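Side-chain contacts in lasso peptide isopeptidase AtxE2 (PDB 5TXE), which hydrolyses the isopeptide bond of the lasso peptides astexin-2 and astexin-3, converting the threaded peptides to linear ones: residues Y118-P123 against P190-A195; P634-V639 against P643-A648; T653-R658 against A672-R677. The protein carries 1 engineered substitution. All blocks are in the same frame, centred on the assembly; numbering follows the deposited sequence.

Contact 1 (Y118-P123 against P190-A195); sequences YARNAP and PGFVEA
Phe-192 reaches from helix 190-195 to the loop 118-123, where its ring meets Ala-119 and Arg-120. The apolar part is small. Ala-119 CB sits at the ring edge, in its plane, 3.8 Å from Phe-192 CD2. Arg-120 CB comes obliquely to the same corner, 3.8 Å from Phe-192 CE2.

The second part is the meeting of the ring with the guanidinium. Phe-192 CZ stands over the centre of one guanidinium face, 3.9 Å from Arg-120 CZ. The two planes are 38° apart, so this is a tilted approach and not a flat stack. The side chains cross at about a right angle. Arg-120 can do this because its chain bends at chi3 (83°), which turns the guanidinium toward the end of the ring, one face to Phe-192 CZ. With Phe-192 cut back to an alanine, Ala-119 CB would probably lose its apolar partner, and the Arg-120 guanidinium the ring that lies against one of its faces.

Around the contact, Ala-119 O accepts a hydrogen bond from Arg-189 NH1, just before the helix. Farther along the loop, Asn-121 ND2 hydrogen-bonds to the backbone of the bound peptide. The loop runs between strands 100-104 and 133-134. Helix 190-202 follows strand 183-188 of a four-stranded antiparallel sheet, so the contact fastens a substrate-lining loop to a helix that leaves that sheet.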
ATOM      1  N   TYR A 118       9.905  17.495   7.588  1.00 26.78           N
ATOM      2  CA  TYR A 118       8.601  18.013   7.951  1.00 27.11           C
ATOM      3  C   TYR A 118       7.992  17.175   9.079  1.00 29.39           C
ATOM      4  O   TYR A 118       8.088  15.946   9.090  1.00 29.31           O
ATOM      5  CB  TYR A 118       7.640  18.002   6.749  1.00 26.81           C
ATOM      6  CG  TYR A 118       8.133  18.865   5.616  1.00 30.26           C
ATOM      7  CD1 TYR A 118       8.380  20.230   5.804  1.00 28.92           C
ATOM      8  CD2 TYR A 118       8.381  18.327   4.375  1.00 30.58           C
ATOM      9  CE1 TYR A 118       8.836  21.027   4.788  1.00 31.51           C
ATOM     10  CE2 TYR A 118       8.810  19.135   3.341  1.00 30.34           C
ATOM     11  CZ  TYR A 118       9.061  20.491   3.561  1.00 30.37           C
ATOM     12  OH  TYR A 118       9.535  21.333   2.559  1.00 28.11           O
ATOM     13  N   ALA A 119       7.302  17.841   9.990  1.00 27.08           N
ATOM     14  CA  ALA A 119       6.609  17.138  11.073  1.00 30.20           C
ATOM     15  C   ALA A 119       5.421  16.284  10.602  1.00 30.03           C
ATOM     16  O   ALA A 119       5.064  15.275  11.224  1.00 27.60           O
ATOM     17  CB  ALA A 119       6.156  18.132  12.129  1.00 31.70           C
ATOM     18  N   ARG A 120       4.840  16.661   9.472  1.00 29.84           N
ATOM     19  CA  ARG A 120       3.778  15.899   8.891  1.00 31.25           C
ATOM     20  C   ARG A 120       3.762  16.029   7.378  1.00 31.03           C
ATOM     21  O   ARG A 120       3.406  17.038   6.887  1.00 32.47           O
ATOM     22  CB  ARG A 120       2.449  16.408   9.413  1.00 38.33           C
ATOM     23  CG  ARG A 120       1.309  15.520   8.968  1.00 44.78           C
ATOM     24  CD  ARG A 120       0.081  15.741   9.793  1.00 48.23           C
ATOM     25  NE  ARG A 120      -0.643  16.890   9.273  1.00 53.54           N
ATOM     26  CZ  ARG A 120      -1.641  17.482   9.931  1.00 58.76           C
ATOM     27  NH1 ARG A 120      -2.016  17.035  11.140  1.00 54.77           N
ATOM     28  NH2 ARG A 120      -2.262  18.523   9.385  1.00 56.73           N
ATOM     29  N   ASN A 121       4.156  14.995   6.647  1.00 32.17           N
ATOM     30  CA  ASN A 121       4.228  15.072   5.207  1.00 33.32           C
ATOM     31  C   ASN A 121       2.782  15.093   4.669  1.00 34.05           C
ATOM     32  O   ASN A 121       1.855  14.777   5.391  1.00 31.67           O
ATOM     33  CB  ASN A 121       5.022  13.859   4.685  1.00 35.76           C
ATOM     34  CG  ASN A 121       5.504  14.013   3.233  1.00 39.32           C
ATOM     35  OD1 ASN A 121       5.695  15.128   2.733  1.00 33.92           O
ATOM     36  ND2 ASN A 121       5.691  12.869   2.546  1.00 34.84           N
ATOM     37  N   ALA A 122       2.585  15.431   3.406  1.00 35.99           N
ATOM     38  CA  ALA A 122       1.256  15.247   2.842  1.00 35.93           C
ATOM     39  C   ALA A 122       0.820  13.759   2.987  1.00 31.64           C
ATOM     40  O   ALA A 122       1.626  12.880   2.848  1.00 31.21           O
ATOM     41  CB  ALA A 122       1.235  15.666   1.391  1.00 44.37           C
ATOM     42  N   PRO A 123      -0.446  13.507   3.296  1.00 29.09           N
ATOM     43  CA  PRO A 123      -0.949  12.153   3.379  1.00 28.18           C
ATOM     44  C   PRO A 123      -0.834  11.408   2.043  1.00 28.99           C
ATOM     45  O   PRO A 123      -1.085  11.991   1.001  1.00 29.31           O
ATOM     46  CB  PRO A 123      -2.409  12.319   3.709  1.00 27.96           C
ATOM     47  CG  PRO A 123      -2.635  13.731   4.049  1.00 33.13           C
ATOM     48  CD  PRO A 123      -1.489  14.529   3.534  1.00 32.88           C
ATOM     49  N   PRO A 190       1.028  18.686  20.801  1.00 32.86           N
ATOM     50  CA  PRO A 190       0.503  20.032  20.904  1.00 30.81           C
ATOM     51  C   PRO A 190       1.454  21.006  20.275  1.00 32.37           C
ATOM     52  O   PRO A 190       1.025  22.058  19.827  1.00 31.32           O
ATOM     53  CB  PRO A 190       0.434  20.275  22.422  1.00 33.09           C
ATOM     54  CG  PRO A 190       1.292  19.213  23.040  1.00 30.18           C
ATOM     55  CD  PRO A 190       1.143  18.037  22.124  1.00 32.35           C
ATOM     56  N   GLY A 191       2.751  20.702  20.251  1.00 30.82           N
ATOM     57  CA  GLY A 191       3.710  21.633  19.599  1.00 29.50           C
ATOM     58  C   GLY A 191       3.392  21.859  18.099  1.00 30.65           C
ATOM     59  O   GLY A 191       3.768  22.872  17.512  1.00 31.22           O
ATOM     60  N   PHE A 192       2.761  20.890  17.474  1.00 28.81           N
ATOM     61  CA  PHE A 192       2.479  20.951  16.061  1.00 31.06           C
ATOM     62  C   PHE A 192       1.395  21.997  15.887  1.00 32.43           C
ATOM     63  O   PHE A 192       1.485  22.845  15.013  1.00 30.79           O
ATOM     64  CB  PHE A 192       2.035  19.594  15.514  1.00 30.71           C
ATOM     65  CG  PHE A 192       1.742  19.624  14.051  1.00 32.95           C
ATOM     66  CD1 PHE A 192       0.515  20.054  13.600  1.00 34.24           C
ATOM     67  CD2 PHE A 192       2.699  19.283  13.129  1.00 29.11           C
ATOM     68  CE1 PHE A 192       0.247  20.108  12.238  1.00 36.86           C
ATOM     69  CE2 PHE A 192       2.438  19.340  11.788  1.00 32.22           C
ATOM     70  CZ  PHE A 192       1.218  19.743  11.318  1.00 31.10           C
ATOM     71  N   VAL A 193       0.402  21.964  16.760  1.00 31.22           N
ATOM     72  CA  VAL A 193      -0.639  22.984  16.794  1.00 31.53           C
ATOM     73  C   VAL A 193      -0.116  24.396  17.041  1.00 32.52           C
ATOM     74  O   VAL A 193      -0.504  25.344  16.366  1.00 32.10           O
ATOM     75  CB  VAL A 193      -1.721  22.614  17.846  1.00 35.98           C
ATOM     76  CG1 VAL A 193      -2.785  23.713  17.958  1.00 39.36           C
ATOM     77  CG2 VAL A 193      -2.415  21.320  17.440  1.00 35.56           C
ATOM     78  N   GLU A 194       0.751  24.548  18.017  1.00 32.48           N
ATOM     79  CA  GLU A 194       1.353  25.833  18.282  1.00 34.40           C
ATOM     80  C   GLU A 194       2.188  26.341  17.063  1.00 29.76           C
ATOM     81  O   GLU A 194       2.248  27.529  16.794  1.00 27.03           O
ATOM     82  CB  GLU A 194       2.230  25.758  19.561  1.00 40.09           C
ATOM     83  CG  GLU A 194       1.438  25.331  20.830  1.00 48.43           C
ATOM     84  CD  GLU A 194       2.284  24.758  22.001  1.00 55.64           C
ATOM     85  OE1 GLU A 194       3.543  24.593  21.882  1.00 55.44           O
ATOM     86  OE2 GLU A 194       1.667  24.480  23.067  1.00 55.46           O
ATOM     87  N   ALA A 195       2.899  25.452  16.404  1.00 26.11           N
ATOM     88  CA  ALA A 195       3.763  25.843  15.303  1.00 28.15           C
ATOM     89  C   ALA A 195       2.857  26.343  14.167  1.00 26.24           C
ATOM     90  O   ALA A 195       3.210  27.310  13.507  1.00 27.16           O
ATOM     91  CB  ALA A 195       4.608  24.680  14.811  1.00 26.62           C
TER

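Contact 2 (P634-V639 against P643-A648); sequences PNEHHV and PAHRLA
Glu-636 OE2 is gripped by His-645 and by the backbone N of Gln-642. His-645 ND1 donates to Glu-636 OE2 at 2.5 Å, with an N-H...acceptor angle of 159°. The bond is nearly straight, but its length is very short and should be read with caution. The carboxylate lies at the edge of the imidazole, with its plane turned 56° from the ring. The other oxygen, Glu-636 OE1, takes the backbone N of Trp-641 and a weak bond from His-637 N. The buried carboxylate is thus held at both oxygens. It would probably favour a protonated His-645.

Pro-634 O adds to the same ring edge, 3.3 Å from His-645 CE1. The Pro-634 ring also brushes the imidazole, with CD 4.0 Å from His-645 NE2.

Val-639 CG1 makes a looser touch at the guanidinium edge of Arg-646, whose NE and NH2 hydrogen-bond to Asp-450 O and Lys-640 O.

The loop 634-639 carries His-638, probably the histidine of the charge relay system, whose ND1 hydrogen-bonds to Glu-610 OE2. It leaves strand 628-633, at the edge of the mixed sheet, and the contact ties it to the first turns of helix 643-662.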
ATOM      1  N   PRO A 634     -11.413  16.624  -6.769  1.00 17.20           N
ATOM      2  CA  PRO A 634     -11.206  17.529  -5.648  1.00 19.07           C
ATOM      3  C   PRO A 634     -10.966  16.862  -4.312  1.00 20.02           C
ATOM      4  O   PRO A 634     -11.517  15.778  -4.024  1.00 21.18           O
ATOM      5  CB  PRO A 634     -12.505  18.323  -5.583  1.00 19.93           C
ATOM      6  CG  PRO A 634     -13.529  17.339  -6.114  1.00 19.78           C
ATOM      7  CD  PRO A 634     -12.809  16.573  -7.187  1.00 17.69           C
ATOM      8  N   ASN A 635     -10.164  17.532  -3.480  1.00 19.71           N
ATOM      9  CA  ASN A 635      -9.848  17.068  -2.147  1.00 20.49           C
ATOM     10  C   ASN A 635      -9.385  15.565  -2.137  1.00 22.08           C
ATOM     11  O   ASN A 635      -9.898  14.750  -1.363  1.00 21.15           O
ATOM     12  CB  ASN A 635     -11.055  17.271  -1.226  1.00 21.14           C
ATOM     13  CG  ASN A 635     -10.693  17.027   0.232  1.00 25.00           C
ATOM     14  OD1 ASN A 635      -9.538  17.115   0.589  1.00 28.27           O
ATOM     15  ND2 ASN A 635     -11.641  16.632   1.042  1.00 25.56           N
ATOM     16  N   GLU A 636      -8.400  15.246  -2.977  1.00 19.76           N
ATOM     17  CA  GLU A 636      -7.911  13.918  -3.087  1.00 20.76           C
ATOM     18  C   GLU A 636      -6.410  13.903  -2.858  1.00 23.03           C
ATOM     19  O   GLU A 636      -5.791  14.924  -2.738  1.00 22.56           O
ATOM     20  CB  GLU A 636      -8.192  13.348  -4.447  1.00 19.63           C
ATOM     21  CG  GLU A 636      -9.572  12.763  -4.592  1.00 18.97           C
ATOM     22  CD  GLU A 636      -9.760  11.518  -3.737  1.00 20.43           C
ATOM     23  OE1 GLU A 636      -8.799  11.099  -3.075  1.00 19.06           O
ATOM     24  OE2 GLU A 636     -10.910  10.986  -3.710  1.00 20.55           O
ATOM     25  N   HIS A 637      -5.851  12.700  -2.790  1.00 24.26           N
ATOM     26  CA  HIS A 637      -4.454  12.519  -2.465  1.00 23.06           C
ATOM     27  C   HIS A 637      -3.850  11.533  -3.481  1.00 23.35           C
ATOM     28  O   HIS A 637      -4.522  10.986  -4.351  1.00 24.73           O
ATOM     29  CB  HIS A 637      -4.311  11.995  -1.034  1.00 23.00           C
ATOM     30  CG  HIS A 637      -4.863  12.909  -0.024  1.00 22.76           C
ATOM     31  ND1 HIS A 637      -4.259  14.103   0.279  1.00 27.75           N
ATOM     32  CD2 HIS A 637      -6.037  12.894   0.647  1.00 24.80           C
ATOM     33  CE1 HIS A 637      -5.005  14.757   1.151  1.00 28.05           C
ATOM     34  NE2 HIS A 637      -6.108  14.058   1.358  1.00 27.76           N
ATOM     35  N   HIS A 638      -2.557  11.387  -3.356  1.00 23.23           N
ATOM     36  CA  HIS A 638      -1.714  10.501  -4.151  1.00 24.28           C
ATOM     37  C   HIS A 638      -2.358   9.149  -4.360  1.00 24.35           C
ATOM     38  O   HIS A 638      -2.400   8.670  -5.484  1.00 28.77           O
ATOM     39  CB  HIS A 638      -0.382  10.408  -3.373  1.00 25.80           C
ATOM     40  CG  HIS A 638       0.620   9.484  -3.940  1.00 26.90           C
ATOM     41  ND1 HIS A 638       1.273   9.748  -5.111  1.00 32.89           N
ATOM     42  CD2 HIS A 638       1.144   8.325  -3.461  1.00 30.34           C
ATOM     43  CE1 HIS A 638       2.126   8.768  -5.365  1.00 33.17           C
ATOM     44  NE2 HIS A 638       2.057   7.888  -4.383  1.00 31.10           N
ATOM     45  N   VAL A 639      -2.919   8.582  -3.303  1.00 22.21           N
ATOM     46  CA  VAL A 639      -3.878   7.463  -3.393  1.00 23.06           C
ATOM     47  C   VAL A 639      -5.285   8.005  -3.037  1.00 21.97           C
ATOM     48  O   VAL A 639      -5.429   8.747  -2.044  1.00 21.81           O
ATOM     49  CB  VAL A 639      -3.453   6.387  -2.392  1.00 25.07           C
ATOM     50  CG1 VAL A 639      -4.527   5.347  -2.198  1.00 27.24           C
ATOM     51  CG2 VAL A 639      -2.156   5.739  -2.870  1.00 27.51           C
ATOM     52  N   PRO A 643     -14.991   7.141  -2.081  1.00 23.06           N
ATOM     53  CA  PRO A 643     -15.545   6.035  -2.852  1.00 21.47           C
ATOM     54  C   PRO A 643     -16.170   6.423  -4.186  1.00 21.76           C
ATOM     55  O   PRO A 643     -16.029   5.659  -5.157  1.00 21.71           O
ATOM     56  CB  PRO A 643     -16.602   5.470  -1.926  1.00 23.65           C
ATOM     57  CG  PRO A 643     -16.070   5.786  -0.548  1.00 25.07           C
ATOM     58  CD  PRO A 643     -15.491   7.153  -0.699  1.00 23.24           C
ATOM     59  N   ALA A 644     -16.860   7.571  -4.257  1.00 21.68           N
ATOM     60  CA  ALA A 644     -17.463   7.975  -5.533  1.00 22.52           C
ATOM     61  C   ALA A 644     -16.376   8.228  -6.552  1.00 21.24           C
ATOM     62  O   ALA A 644     -16.506   7.907  -7.729  1.00 19.09           O
ATOM     63  CB  ALA A 644     -18.322   9.216  -5.363  1.00 24.53           C
ATOM     64  N   HIS A 645     -15.284   8.791  -6.074  1.00 20.80           N
ATOM     65  CA  HIS A 645     -14.182   9.052  -6.980  1.00 19.83           C
ATOM     66  C   HIS A 645     -13.592   7.764  -7.526  1.00 20.84           C
ATOM     67  O   HIS A 645     -13.255   7.677  -8.723  1.00 20.27           O
ATOM     68  CB  HIS A 645     -13.087   9.820  -6.294  1.00 18.67           C
ATOM     69  CG  HIS A 645     -13.441  11.216  -5.967  1.00 20.40           C
ATOM     70  ND1 HIS A 645     -12.663  12.001  -5.147  1.00 21.00           N
ATOM     71  CD2 HIS A 645     -14.466  11.992  -6.377  1.00 20.54           C
ATOM     72  CE1 HIS A 645     -13.209  13.198  -5.053  1.00 22.33           C
ATOM     73  NE2 HIS A 645     -14.337  13.196  -5.742  1.00 21.95           N
ATOM     74  N   ARG A 646     -13.365   6.808  -6.638  1.00 20.71           N
ATOM     75  CA  ARG A 646     -12.766   5.533  -7.059  1.00 19.92           C
ATOM     76  C   ARG A 646     -13.635   4.866  -8.069  1.00 18.96           C
ATOM     77  O   ARG A 646     -13.154   4.386  -9.084  1.00 18.90           O
ATOM     78  CB  ARG A 646     -12.550   4.632  -5.865  1.00 22.57           C
ATOM     79  CG  ARG A 646     -12.117   3.180  -6.195  1.00 22.51           C
ATOM     80  CD  ARG A 646     -11.445   2.484  -4.998  1.00 23.21           C
ATOM     81  NE  ARG A 646     -10.062   2.953  -4.862  1.00 23.05           N
ATOM     82  CZ  ARG A 646      -9.617   3.813  -3.953  1.00 25.60           C
ATOM     83  NH1 ARG A 646     -10.396   4.277  -2.948  1.00 25.23           N
ATOM     84  NH2 ARG A 646      -8.360   4.215  -4.043  1.00 24.99           N
ATOM     85  N   LEU A 647     -14.947   4.854  -7.836  1.00 20.07           N
ATOM     86  CA  LEU A 647     -15.835   4.230  -8.784  1.00 19.92           C
ATOM     87  C   LEU A 647     -15.789   4.895 -10.141  1.00 21.29           C
ATOM     88  O   LEU A 647     -15.844   4.245 -11.168  1.00 23.64           O
ATOM     89  CB  LEU A 647     -17.272   4.216  -8.228  1.00 21.40           C
ATOM     90  CG  LEU A 647     -18.317   3.621  -9.180  1.00 21.54           C
ATOM     91  CD1 LEU A 647     -17.967   2.199  -9.525  1.00 22.84           C
ATOM     92  CD2 LEU A 647     -19.728   3.642  -8.567  1.00 21.48           C
ATOM     93  N   ALA A 648     -15.698   6.227 -10.141  1.00 23.23           N
ATOM     94  CA  ALA A 648     -15.660   6.997 -11.365  1.00 22.65           C
ATOM     95  C   ALA A 648     -14.337   6.761 -12.091  1.00 23.06           C
ATOM     96  O   ALA A 648     -14.314   6.649 -13.275  1.00 20.78           O
ATOM     97  CB  ALA A 648     -15.814   8.450 -11.021  1.00 23.76           C
TER

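Contact 3 (T653-R658 against A672-R677); sequences TIDWFR and AAQYDR
Gln-674 turns its CG anti to the backbone N (chi1 159°) and stays extended beyond it, so its amide reaches across to Asp-655. Tyr-675 and Asp-655 both set CG anti to their carbonyl carbons. This brings the phenol oxygen beside the root of the aspartate.

The direct polar link is Gln-674 NE2 to Asp-655 OD2, 3.0 Å long with an N-H...acceptor angle of 166°. The acceptor lies close to the amide plane. On the aspartate side, the donor meets OD2 on the anti side, 31° out of the carboxylate plane. Lys-671 NZ forms a salt bridge with the same oxygen, so OD2 is shared by a neutral and a charged donor.

Tyr-675 works differently. Its OH is 3.5 Å from Asp-655 CG and 3.6 Å from Asp-655 CB, but it makes no hydrogen bond to the carboxylate. It gives its proton to a water 2.8 Å from Tyr-675 OH, and it accepts a bond from Asp-666 N. The water in turn donates to Asp-655 O, on the helix backbone; that bond is doubtfully short. Gln-674 NE2 also lies over one face of the Tyr-675 ring, 3.6 Å above its plane and toward the rim. The amide thus lies between the aspartate and its neighbour's ring.

Trp-656 meets Trp-660 and Trp-678 edge-to-face, while Trp-656 and Phe-657 pack on strand 545-548. The contact is a mainly polar helix-to-helix junction, away from the active site. It fixes the C-terminal helix 672-684 to helix 643-662, a helix packed against the central mixed sheet of an alpha/beta-hydrolase fold.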
ATOM      1  N   THR A 653     -11.729   4.370 -16.676  1.00 21.46           N
ATOM      2  CA  THR A 653     -10.604   3.645 -17.146  1.00 22.16           C
ATOM      3  C   THR A 653     -11.052   2.437 -18.003  1.00 23.99           C
ATOM      4  O   THR A 653     -10.462   2.171 -19.038  1.00 23.47           O
ATOM      5  CB  THR A 653      -9.756   3.172 -15.980  1.00 22.27           C
ATOM      6  OG1 THR A 653      -9.002   4.282 -15.529  1.00 23.40           O
ATOM      7  CG2 THR A 653      -8.790   2.087 -16.417  1.00 21.57           C
ATOM      8  N   ILE A 654     -12.131   1.761 -17.603  1.00 24.49           N
ATOM      9  CA  ILE A 654     -12.713   0.708 -18.445  1.00 24.66           C
ATOM     10  C   ILE A 654     -13.220   1.291 -19.746  1.00 26.81           C
ATOM     11  O   ILE A 654     -12.951   0.744 -20.817  1.00 30.07           O
ATOM     12  CB  ILE A 654     -13.821  -0.034 -17.720  1.00 23.06           C
ATOM     13  CG1 ILE A 654     -13.211  -0.866 -16.625  1.00 23.23           C
ATOM     14  CG2 ILE A 654     -14.583  -0.970 -18.638  1.00 22.49           C
ATOM     15  CD1 ILE A 654     -14.217  -1.382 -15.623  1.00 24.77           C
ATOM     16  N   ASP A 655     -13.918   2.413 -19.688  1.00 24.82           N
ATOM     17  CA  ASP A 655     -14.440   2.988 -20.903  1.00 25.23           C
ATOM     18  C   ASP A 655     -13.284   3.348 -21.840  1.00 24.98           C
ATOM     19  O   ASP A 655     -13.377   3.222 -23.061  1.00 22.47           O
ATOM     20  CB  ASP A 655     -15.218   4.276 -20.640  1.00 28.72           C
ATOM     21  CG  ASP A 655     -16.542   4.079 -19.900  1.00 32.74           C
ATOM     22  OD1 ASP A 655     -16.991   2.931 -19.720  1.00 33.05           O
ATOM     23  OD2 ASP A 655     -17.134   5.094 -19.458  1.00 31.94           O
ATOM     24  N   TRP A 656     -12.219   3.866 -21.265  1.00 24.28           N
ATOM     25  CA  TRP A 656     -11.116   4.340 -22.067  1.00 23.67           C
ATOM     26  C   TRP A 656     -10.510   3.177 -22.843  1.00 25.15           C
ATOM     27  O   TRP A 656     -10.281   3.300 -24.048  1.00 25.16           O
ATOM     28  CB  TRP A 656     -10.072   4.974 -21.188  1.00 21.52           C
ATOM     29  CG  TRP A 656      -8.859   5.490 -21.807  1.00 19.53           C
ATOM     30  CD1 TRP A 656      -7.639   4.903 -21.773  1.00 20.58           C
ATOM     31  CD2 TRP A 656      -8.665   6.755 -22.391  1.00 21.37           C
ATOM     32  NE1 TRP A 656      -6.696   5.698 -22.347  1.00 22.01           N
ATOM     33  CE2 TRP A 656      -7.299   6.850 -22.752  1.00 20.11           C
ATOM     34  CE3 TRP A 656      -9.507   7.814 -22.697  1.00 22.33           C
ATOM     35  CZ2 TRP A 656      -6.776   7.938 -23.405  1.00 20.74           C
ATOM     36  CZ3 TRP A 656      -8.956   8.942 -23.322  1.00 23.33           C
ATOM     37  CH2 TRP A 656      -7.613   9.018 -23.621  1.00 20.72           C
ATOM     38  N   PHE A 657     -10.180   2.101 -22.139  1.00 23.63           N
ATOM     39  CA  PHE A 657      -9.621   0.932 -22.817  1.00 25.02           C
ATOM     40  C   PHE A 657     -10.598   0.246 -23.796  1.00 24.46           C
ATOM     41  O   PHE A 657     -10.193  -0.167 -24.880  1.00 27.21           O
ATOM     42  CB  PHE A 657      -9.050  -0.036 -21.829  1.00 23.59           C
ATOM     43  CG  PHE A 657      -7.738   0.411 -21.219  1.00 21.50           C
ATOM     44  CD1 PHE A 657      -6.715   0.817 -22.003  1.00 23.57           C
ATOM     45  CD2 PHE A 657      -7.598   0.505 -19.869  1.00 21.79           C
ATOM     46  CE1 PHE A 657      -5.541   1.278 -21.448  1.00 24.29           C
ATOM     47  CE2 PHE A 657      -6.421   0.935 -19.292  1.00 21.66           C
ATOM     48  CZ  PHE A 657      -5.381   1.289 -20.082  1.00 22.45           C
ATOM     49  N   ARG A 658     -11.881   0.203 -23.482  1.00 25.78           N
ATOM     50  CA  ARG A 658     -12.859  -0.292 -24.455  1.00 27.31           C
ATOM     51  C   ARG A 658     -12.888   0.554 -25.711  1.00 27.96           C
ATOM     52  O   ARG A 658     -13.004   0.023 -26.826  1.00 29.78           O
ATOM     53  CB  ARG A 658     -14.262  -0.348 -23.890  1.00 29.37           C
ATOM     54  CG  ARG A 658     -14.433  -1.430 -22.863  1.00 35.78           C
ATOM     55  CD  ARG A 658     -15.884  -1.527 -22.351  1.00 42.15           C
ATOM     56  NE  ARG A 658     -16.722  -2.150 -23.355  1.00 48.06           N
ATOM     57  CZ  ARG A 658     -17.890  -1.702 -23.807  1.00 52.76           C
ATOM     58  NH1 ARG A 658     -18.490  -0.625 -23.305  1.00 52.21           N
ATOM     59  NH2 ARG A 658     -18.487  -2.395 -24.760  1.00 52.76           N
ATOM     60  N   ALA A 672     -22.299  10.451 -23.383  1.00 38.77           N
ATOM     61  CA  ALA A 672     -22.232  10.943 -24.748  1.00 39.48           C
ATOM     62  C   ALA A 672     -21.206  12.030 -24.929  1.00 37.24           C
ATOM     63  O   ALA A 672     -20.446  12.043 -25.910  1.00 41.83           O
ATOM     64  CB  ALA A 672     -23.605  11.442 -25.187  1.00 45.63           C
ATOM     65  N   ALA A 673     -21.129  12.933 -23.966  1.00 40.69           N
ATOM     66  CA  ALA A 673     -20.133  14.024 -24.048  1.00 38.52           C
ATOM     67  C   ALA A 673     -18.702  13.490 -23.944  1.00 34.76           C
ATOM     68  O   ALA A 673     -17.791  13.992 -24.583  1.00 34.80           O
ATOM     69  CB  ALA A 673     -20.386  15.063 -22.963  1.00 36.41           C
ATOM     70  N   GLN A 674     -18.513  12.466 -23.130  1.00 33.04           N
ATOM     71  CA  GLN A 674     -17.201  11.855 -22.986  1.00 30.84           C
ATOM     72  C   GLN A 674     -16.761  11.256 -24.304  1.00 29.62           C
ATOM     73  O   GLN A 674     -15.673  11.511 -24.760  1.00 31.28           O
ATOM     74  CB  GLN A 674     -17.251  10.801 -21.899  1.00 30.84           C
ATOM     75  CG  GLN A 674     -16.165   9.738 -21.926  1.00 34.43           C
ATOM     76  CD  GLN A 674     -16.428   8.683 -20.852  1.00 31.48           C
ATOM     77  OE1 GLN A 674     -16.187   8.936 -19.691  1.00 29.59           O
ATOM     78  NE2 GLN A 674     -16.904   7.524 -21.239  1.00 28.41           N
ATOM     79  N   TYR A 675     -17.623  10.488 -24.947  1.00 30.31           N
ATOM     80  CA  TYR A 675     -17.272   9.940 -26.270  1.00 32.28           C
ATOM     81  C   TYR A 675     -17.147  10.980 -27.403  1.00 31.86           C
ATOM     82  O   TYR A 675     -16.304  10.825 -28.311  1.00 32.06           O
ATOM     83  CB  TYR A 675     -18.228   8.806 -26.654  1.00 31.45           C
ATOM     84  CG  TYR A 675     -18.074   7.599 -25.740  1.00 31.62           C
ATOM     85  CD1 TYR A 675     -16.886   6.828 -25.725  1.00 30.72           C
ATOM     86  CD2 TYR A 675     -19.094   7.221 -24.892  1.00 30.73           C
ATOM     87  CE1 TYR A 675     -16.744   5.726 -24.870  1.00 28.15           C
ATOM     88  CE2 TYR A 675     -18.966   6.137 -24.038  1.00 32.05           C
ATOM     89  CZ  TYR A 675     -17.787   5.376 -24.044  1.00 30.11           C
ATOM     90  OH  TYR A 675     -17.745   4.286 -23.219  1.00 29.55           O
ATOM     91  N   ASP A 676     -17.897  12.070 -27.340  1.00 33.89           N
ATOM     92  CA  ASP A 676     -17.587  13.201 -28.263  1.00 38.82           C
ATOM     93  C   ASP A 676     -16.133  13.643 -28.131  1.00 34.27           C
ATOM     94  O   ASP A 676     -15.408  13.807 -29.110  1.00 36.31           O
ATOM     95  CB  ASP A 676     -18.499  14.421 -28.011  1.00 43.81           C
ATOM     96  CG  ASP A 676     -19.969  14.172 -28.405  1.00 50.87           C
ATOM     97  OD1 ASP A 676     -20.251  13.184 -29.148  1.00 59.95           O
ATOM     98  OD2 ASP A 676     -20.841  14.953 -27.946  1.00 51.97           O
ATOM     99  N   ARG A 677     -15.694  13.854 -26.903  1.00 30.67           N
ATOM    100  CA  ARG A 677     -14.352  14.296 -26.664  1.00 30.75           C
ATOM    101  C   ARG A 677     -13.335  13.271 -27.170  1.00 29.91           C
ATOM    102  O   ARG A 677     -12.365  13.615 -27.792  1.00 29.40           O
ATOM    103  CB  ARG A 677     -14.172  14.407 -25.171  1.00 36.16           C
ATOM    104  CG  ARG A 677     -13.979  15.782 -24.608  1.00 40.03           C
ATOM    105  CD  ARG A 677     -13.481  15.619 -23.186  1.00 39.53           C
ATOM    106  NE  ARG A 677     -14.630  15.347 -22.410  1.00 42.47           N
ATOM    107  CZ  ARG A 677     -14.832  14.413 -21.494  1.00 38.56           C
ATOM    108  NH1 ARG A 677     -13.928  13.521 -21.097  1.00 40.31           N
ATOM    109  NH2 ARG A 677     -16.026  14.434 -20.926  1.00 42.86           N
TER
HETATM  110  O   HOH W   1     -15.639   2.743 -24.102  1.00 27.19           O

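The three contacts follow one another along the chain, each closing before the next opens. Contact 1 lies in the N-terminal part of the chain, rich in four-stranded antiparallel sheets as in the propellers of prolyl oligopeptidases. Contacts 2 and 3 belong to the hydrolase part and share helix 643-662. Their centres are 19 Å apart and their nearest atoms about 5 Å. Contacts 1 and 2 have centres 24 Å apart, yet they touch where Pro-123 O packs on His-637 CB. Both of their loops reach the bound peptide. Contact 3 is remote from contact 1, with centres 41 Å apart, and holds the C-terminal end of the hydrolase part.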